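Local coordinates for protein putative phosphoglycolate phosphatase (Lactobacillus delbrueckii, PDB 2HI0) that probably acts as a phosphoglycolate phosphatase of the haloacid dehalogenase (HAD) superfamily, with a sodium ion bound at its aspartate-rich metal site, at residues A[7-11]-A[12-16]; A[109-113]-A[114-118]. All blocks are in the same frame, centred on the assembly; numbering follows the deposited sequence.

Contact 1: A[7-11]-A[12-16]; sequences AIFDM and DGTIL. With NA (sodium ion), chain C.
The backbone carbonyl of Met11, a selenomethionine, is the hub of a tight loop, gripped at once by Thr14 N, Ile15 N and Leu16 N. Ile15 N lies 3.0 Å from Met11 O; the bond from Leu16 N is the straightest (166°), while Thr14 N comes from above the carbonyl plane. On this packed side Ile15 and Phe9 cross at about a right angle, Ile15 CG2 meeting the ring obliquely 3.7 Å from Phe9 CD2. Ile15 CG1 sits between its own N and carbonyl carbon (chi1 66°), which lays it beside Asp10 O, a buried oxygen lacking any polar partner. Replacing Ile15 with alanine would probably leave a gap beside Phe9 CD2 and Asp10 O. Met11 runs alongside Leu16, with Met11 CE 3.8 Å from Leu16 CD1.

The looser part is polar and holds a metal and ordered waters, though it too is buried. Sodium is held by Asp10 OD2 at 2.1 Å, Asp12 O at 2.5 Å, Asp190 and a water; a second water bridges Asp10 OD1, Asp12 N and Asp12 OD2. Asp10 OD1 is salt-bridged to Lys165; Asp12 OD1 to Lys135, with a hydrogen bond to Thr18. The sequence fits HAD motif I, whose first aspartate is the nucleophile in relatives. Strand 6-9 runs between parallel strands 128-133 and 185-189; helix 115-124 packs on Phe9 and Ile15, helix 137-147 on Met11 and Leu16.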
ATOM      1  N   ALA A   7       7.099  -6.541 -12.820  1.00  9.48           N
ATOM      2  CA  ALA A   7       5.962  -5.700 -12.365  1.00  9.78           C
ATOM      3  C   ALA A   7       5.941  -5.840 -10.860  1.00  9.55           C
ATOM      4  O   ALA A   7       5.853  -6.944 -10.335  1.00 10.45           O
ATOM      5  CB  ALA A   7       4.596  -6.164 -12.981  1.00 10.90           C
ATOM      6  N   ILE A   8       6.089  -4.699 -10.198  1.00  7.01           N
ATOM      7  CA  ILE A   8       6.214  -4.590  -8.747  1.00  9.77           C
ATOM      8  C   ILE A   8       4.948  -3.888  -8.265  1.00 10.98           C
ATOM      9  O   ILE A   8       4.685  -2.737  -8.659  1.00 10.21           O
ATOM     10  CB  ILE A   8       7.459  -3.791  -8.361  1.00 11.82           C
ATOM     11  CG1 ILE A   8       8.706  -4.378  -8.995  1.00  8.96           C
ATOM     12  CG2 ILE A   8       7.617  -3.779  -6.834  1.00 10.39           C
ATOM     13  CD1 ILE A   8       9.946  -3.427  -8.781  1.00 14.73           C
ATOM     14  N   PHE A   9       4.163  -4.590  -7.439  1.00 10.17           N
ATOM     15  CA  PHE A   9       2.850  -4.136  -7.002  1.00 10.21           C
ATOM     16  C   PHE A   9       2.868  -3.725  -5.523  1.00 10.84           C
ATOM     17  O   PHE A   9       3.451  -4.401  -4.657  1.00 10.80           O
ATOM     18  CB  PHE A   9       1.812  -5.250  -7.095  1.00  9.74           C
ATOM     19  CG  PHE A   9       1.574  -5.756  -8.489  1.00  9.84           C
ATOM     20  CD1 PHE A   9       2.439  -6.657  -9.073  1.00 11.68           C
ATOM     21  CD2 PHE A   9       0.525  -5.272  -9.231  1.00  8.50           C
ATOM     22  CE1 PHE A   9       2.213  -7.113 -10.349  1.00  8.75           C
ATOM     23  CE2 PHE A   9       0.300  -5.760 -10.517  1.00 12.10           C
ATOM     24  CZ  PHE A   9       1.155  -6.653 -11.058  1.00 11.29           C
ATOM     25  N   ASP A  10       2.180  -2.639  -5.244  1.00 10.47           N
ATOM     26  CA  ASP A  10       1.698  -2.381  -3.861  1.00 10.61           C
ATOM     27  C   ASP A  10       0.585  -3.412  -3.533  1.00 10.93           C
ATOM     28  O   ASP A  10       0.064  -4.099  -4.425  1.00 11.66           O
ATOM     29  CB  ASP A  10       1.139  -0.972  -3.755  1.00 14.42           C
ATOM     30  CG  ASP A  10       0.863  -0.557  -2.320  1.00 17.59           C
ATOM     31  OD1 ASP A  10       1.547  -1.002  -1.370  1.00 17.44           O
ATOM     32  OD2 ASP A  10      -0.092   0.213  -2.154  1.00 29.49           O
HETATM   33  N   MSE A  11       0.273  -3.599  -2.257  1.00  9.72           N
HETATM   34  CA  MSE A  11      -0.721  -4.576  -1.822  1.00 11.74           C
HETATM   35  C   MSE A  11      -2.089  -3.908  -1.591  1.00 11.85           C
HETATM   36  O   MSE A  11      -3.047  -4.209  -2.337  1.00 10.32           O
HETATM   37  CB  MSE A  11      -0.246  -5.315  -0.567  1.00 12.36           C
HETATM   38  CG  MSE A  11      -1.277  -6.215   0.012  1.00 11.02           C
HETATM   39 SE   MSE A  11      -0.509  -7.480   1.227  0.75 12.11          SE
HETATM   40  CE  MSE A  11       0.138  -8.894   0.073  1.00 17.36           C
ATOM     41  N   ASP A  12      -2.165  -3.028  -0.578  1.00 11.11           N
ATOM     42  CA  ASP A  12      -3.431  -2.392  -0.173  1.00 12.49           C
ATOM     43  C   ASP A  12      -4.035  -1.579  -1.296  1.00 10.91           C
ATOM     44  O   ASP A  12      -3.341  -0.752  -1.878  1.00 12.67           O
ATOM     45  CB  ASP A  12      -3.235  -1.451   1.021  1.00 13.73           C
ATOM     46  CG  ASP A  12      -2.931  -2.154   2.288  1.00 20.04           C
ATOM     47  OD1 ASP A  12      -3.748  -2.921   2.790  1.00 16.92           O
ATOM     48  OD2 ASP A  12      -1.836  -1.888   2.841  1.00 25.65           O
ATOM     49  N   GLY A  13      -5.286  -1.848  -1.660  1.00 11.09           N
ATOM     50  CA  GLY A  13      -5.951  -1.017  -2.676  1.00 11.38           C
ATOM     51  C   GLY A  13      -5.525  -1.297  -4.101  1.00 11.36           C
ATOM     52  O   GLY A  13      -5.980  -0.648  -5.034  1.00 12.85           O
ATOM     53  N   THR A  14      -4.635  -2.264  -4.284  1.00 10.90           N
ATOM     54  CA  THR A  14      -4.017  -2.518  -5.559  1.00 10.48           C
ATOM     55  C   THR A  14      -4.277  -3.966  -5.919  1.00 10.60           C
ATOM     56  O   THR A  14      -5.016  -4.258  -6.853  1.00 13.58           O
ATOM     57  CB  THR A  14      -2.504  -2.164  -5.561  1.00  9.47           C
ATOM     58  OG1 THR A  14      -2.350  -0.783  -5.148  1.00 12.56           O
ATOM     59  CG2 THR A  14      -1.929  -2.347  -6.899  1.00  8.96           C
ATOM     60  N   ILE A  15      -3.682  -4.907  -5.182  1.00 11.16           N
ATOM     61  CA  ILE A  15      -3.970  -6.314  -5.451  1.00  9.80           C
ATOM     62  C   ILE A  15      -4.951  -6.975  -4.466  1.00  7.68           C
ATOM     63  O   ILE A  15      -5.640  -7.897  -4.818  1.00 10.08           O
ATOM     64  CB  ILE A  15      -2.700  -7.153  -5.617  1.00 10.18           C
ATOM     65  CG1 ILE A  15      -1.886  -7.236  -4.303  1.00 12.61           C
ATOM     66  CG2 ILE A  15      -1.869  -6.627  -6.830  1.00 13.03           C
ATOM     67  CD1 ILE A  15      -0.625  -8.180  -4.389  1.00 12.12           C
ATOM     68  N   LEU A  16      -5.017  -6.420  -3.250  1.00  8.80           N
ATOM     69  CA  LEU A  16      -5.869  -6.921  -2.169  1.00  8.72           C
ATOM     70  C   LEU A  16      -6.821  -5.833  -1.669  1.00 11.01           C
ATOM     71  O   LEU A  16      -6.412  -4.695  -1.417  1.00  9.83           O
ATOM     72  CB  LEU A  16      -5.050  -7.454  -0.985  1.00 10.50           C
ATOM     73  CG  LEU A  16      -4.375  -8.809  -1.249  1.00 12.08           C
ATOM     74  CD1 LEU A  16      -3.655  -9.250   0.000  1.00 13.95           C
ATOM     75  CD2 LEU A  16      -5.371  -9.901  -1.647  1.00 14.45           C
TER
HETATM   76 NA    NA C 240      -1.796   1.140  -1.362  1.00 35.31          NA
HETATM   77  O   HOH W   1       0.174  -1.973   0.642  1.00 16.36           O
HETATM   78  O   HOH W   2      -0.181   3.291  -1.476  1.00 22.48           O

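Contact 2: A[109-113]-A[114-118]; sequences TGPFP and GILDL. Unlike the reference sequence in segment 109-113: Gly110 (reference Cys). With EDO (1,2-ethanediol), chain I.
Ile115 swings CG1 back beside its own backbone N and opposite its carbonyl carbon (chi1 -68°), which carries that branch to Phe112 CB and its carbonyl oxygen: Ile115 CG1 lies 3.8 Å from Phe112 CB and 3.4 Å from Phe112 O. Phe112 meets it with its CB, while its own CG, also beside the backbone N (chi1 -69°), leads the ring away from the helix to meet the ring of Trp210. A second apolar touch is made where the Pro111 ring and the Leu116 side chain cross obliquely, Pro111 CG 4.0 Å from Leu116 CD1.

Between these side chains the backbone makes a type II beta turn from Phe112 to Ile115, closed by a nearly straight bond (165°) of 3.1 Å from Ile115 N to Phe112 O. Pro113 and Gly114 are its two central residues. Gly114 takes a positive phi, where a CB would collide with Pro113 O, which favours glycine at this third position of the turn. Gly114 is also the N-cap of helix 115-124, and Gly114 O takes the first helical bond of this segment, from Leu118 N at 3.0 Å. The turn links that helix to the weakly bonded strand about 110-111, where Gly110 (cysteine in the reference sequence) bonds to Asp17.

At Pro113 O a 1,2-ethanediol, probably from the crystallisation liquor, donates from its O1 at 2.8 Å, with a weak, longer bond from its O2 to the same oxygen; Ala230 N binds it too. Ile115 and Leu116 both pack against Phe148.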
ATOM      1  N   THR A 109     -10.824  -9.757   3.660  1.00 12.62           N
ATOM      2  CA  THR A 109      -9.814  -9.454   2.647  1.00 11.54           C
ATOM      3  C   THR A 109      -9.701 -10.557   1.594  1.00 10.90           C
ATOM      4  O   THR A 109      -9.526 -11.705   1.913  1.00 10.55           O
ATOM      5  CB  THR A 109      -8.425  -9.137   3.265  1.00 10.22           C
ATOM      6  OG1 THR A 109      -8.531  -8.018   4.156  1.00 14.76           O
ATOM      7  CG2 THR A 109      -7.415  -8.837   2.151  1.00  6.98           C
ATOM      8  N   GLY A 110      -9.761 -10.144   0.329  1.00  8.54           N
ATOM      9  CA  GLY A 110      -9.482 -10.999  -0.824  1.00  9.55           C
ATOM     10  C   GLY A 110      -8.898 -10.186  -1.966  1.00  8.61           C
ATOM     11  O   GLY A 110      -8.804  -8.963  -1.897  1.00 10.47           O
ATOM     12  N   PRO A 111      -8.560 -10.866  -3.067  1.00 11.61           N
ATOM     13  CA  PRO A 111      -8.046 -10.171  -4.248  1.00 10.98           C
ATOM     14  C   PRO A 111      -9.178  -9.353  -4.864  1.00 11.10           C
ATOM     15  O   PRO A 111     -10.334  -9.729  -4.759  1.00 12.39           O
ATOM     16  CB  PRO A 111      -7.631 -11.322  -5.175  1.00 10.61           C
ATOM     17  CG  PRO A 111      -8.493 -12.473  -4.743  1.00 15.84           C
ATOM     18  CD  PRO A 111      -8.692 -12.318  -3.269  1.00 12.20           C
ATOM     19  N   PHE A 112      -8.853  -8.238  -5.492  1.00 10.41           N
ATOM     20  CA  PHE A 112      -9.855  -7.558  -6.325  1.00 11.17           C
ATOM     21  C   PHE A 112     -10.202  -8.441  -7.520  1.00 10.90           C
ATOM     22  O   PHE A 112      -9.354  -9.216  -8.024  1.00 11.14           O
ATOM     23  CB  PHE A 112      -9.363  -6.179  -6.821  1.00 14.54           C
ATOM     24  CG  PHE A 112      -9.245  -5.139  -5.734  1.00 11.99           C
ATOM     25  CD1 PHE A 112     -10.363  -4.402  -5.303  1.00 10.21           C
ATOM     26  CD2 PHE A 112      -8.013  -4.854  -5.176  1.00 11.76           C
ATOM     27  CE1 PHE A 112     -10.228  -3.428  -4.316  1.00 12.00           C
ATOM     28  CE2 PHE A 112      -7.903  -3.918  -4.191  1.00 11.26           C
ATOM     29  CZ  PHE A 112      -9.005  -3.186  -3.789  1.00 13.39           C
ATOM     30  N   PRO A 113     -11.430  -8.313  -8.026  1.00 13.01           N
ATOM     31  CA  PRO A 113     -11.831  -9.022  -9.254  1.00 14.87           C
ATOM     32  C   PRO A 113     -10.812  -8.865 -10.394  1.00 12.70           C
ATOM     33  O   PRO A 113     -10.356  -7.768 -10.687  1.00  9.76           O
ATOM     34  CB  PRO A 113     -13.169  -8.379  -9.608  1.00 17.95           C
ATOM     35  CG  PRO A 113     -13.687  -7.905  -8.260  1.00 17.06           C
ATOM     36  CD  PRO A 113     -12.494  -7.441  -7.504  1.00 15.01           C
ATOM     37  N   GLY A 114     -10.432  -9.974 -11.004  1.00  9.31           N
ATOM     38  CA  GLY A 114      -9.470  -9.893 -12.078  1.00  6.31           C
ATOM     39  C   GLY A 114      -8.012 -10.058 -11.744  1.00  7.81           C
ATOM     40  O   GLY A 114      -7.203 -10.250 -12.626  1.00  9.19           O
ATOM     41  N   ILE A 115      -7.636  -9.845 -10.487  1.00  6.15           N
ATOM     42  CA  ILE A 115      -6.218  -9.854 -10.090  1.00  8.50           C
ATOM     43  C   ILE A 115      -5.522 -11.235 -10.192  1.00  8.74           C
ATOM     44  O   ILE A 115      -4.407 -11.340 -10.677  1.00  9.21           O
ATOM     45  CB  ILE A 115      -6.073  -9.237  -8.691  1.00  7.14           C
ATOM     46  CG1 ILE A 115      -6.397  -7.713  -8.699  1.00 11.55           C
ATOM     47  CG2 ILE A 115      -4.699  -9.627  -8.031  1.00 10.15           C
ATOM     48  CD1 ILE A 115      -5.557  -6.893  -9.692  1.00 13.22           C
ATOM     49  N   LEU A 116      -6.191 -12.275  -9.730  1.00  7.92           N
ATOM     50  CA  LEU A 116      -5.679 -13.657  -9.896  1.00  9.37           C
ATOM     51  C   LEU A 116      -5.421 -14.000 -11.385  1.00 10.59           C
ATOM     52  O   LEU A 116      -4.360 -14.560 -11.737  1.00 11.94           O
ATOM     53  CB  LEU A 116      -6.606 -14.667  -9.210  1.00  8.66           C
ATOM     54  CG  LEU A 116      -6.647 -14.586  -7.684  1.00  6.93           C
ATOM     55  CD1 LEU A 116      -7.661 -15.556  -7.077  1.00  8.77           C
ATOM     56  CD2 LEU A 116      -5.247 -14.814  -7.080  1.00  9.25           C
ATOM     57  N   ASP A 117      -6.345 -13.623 -12.260  1.00  9.99           N
ATOM     58  CA  ASP A 117      -6.154 -13.834 -13.683  1.00 11.55           C
ATOM     59  C   ASP A 117      -4.960 -13.010 -14.208  1.00 10.62           C
ATOM     60  O   ASP A 117      -4.177 -13.488 -15.003  1.00 11.64           O
ATOM     61  CB  ASP A 117      -7.397 -13.439 -14.511  1.00 12.71           C
ATOM     62  CG  ASP A 117      -8.624 -14.390 -14.340  1.00 18.62           C
ATOM     63  OD1 ASP A 117      -8.510 -15.514 -13.826  1.00 14.61           O
ATOM     64  OD2 ASP A 117      -9.732 -13.969 -14.748  1.00 23.23           O
ATOM     65  N   LEU A 118      -4.854 -11.768 -13.772  1.00  7.20           N
ATOM     66  CA  LEU A 118      -3.728 -10.921 -14.162  1.00  7.93           C
ATOM     67  C   LEU A 118      -2.400 -11.569 -13.860  1.00  9.03           C
ATOM     68  O   LEU A 118      -1.498 -11.595 -14.695  1.00 10.27           O
ATOM     69  CB  LEU A 118      -3.838  -9.553 -13.456  1.00 10.08           C
ATOM     70  CG  LEU A 118      -2.687  -8.523 -13.569  1.00  9.13           C
ATOM     71  CD1 LEU A 118      -2.509  -7.993 -14.967  1.00 10.65           C
ATOM     72  CD2 LEU A 118      -2.893  -7.358 -12.535  1.00 12.77           C
TER
HETATM   73  C1  EDO I 246     -10.062  -4.496 -10.121  1.00 22.42           C
HETATM   74  O1  EDO I 246     -11.146  -5.271  -9.613  1.00 20.74           O
HETATM   75  C2  EDO I 246     -10.628  -3.853 -11.363  1.00 26.52           C
HETATM   76  O2  EDO I 246     -10.548  -4.861 -12.374  1.00 22.28           O

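Contact 1 is fully buried near the middle of the chain, whereas contact 2 lies largely at the surface, their centres about 10 Å apart. Both are local turns at a strand end, but the 7-16 loop leaves the parallel sheet and supplies one carboxylate and one backbone carbonyl to a metal, while the 109-118 turn is mostly apolar and leads into a helix. They share elements: the short antiparallel pair 16-17 and 110-111 joins the end of one to the start of the other. They also touch, Phe112 CE2 coming 3.2 Å from Leu16 O, so contact 2 reaches the loop of contact 1 through the Phe112 ring, at Gly13, Thr14 and Leu16, and Ile115 packs on Ile15.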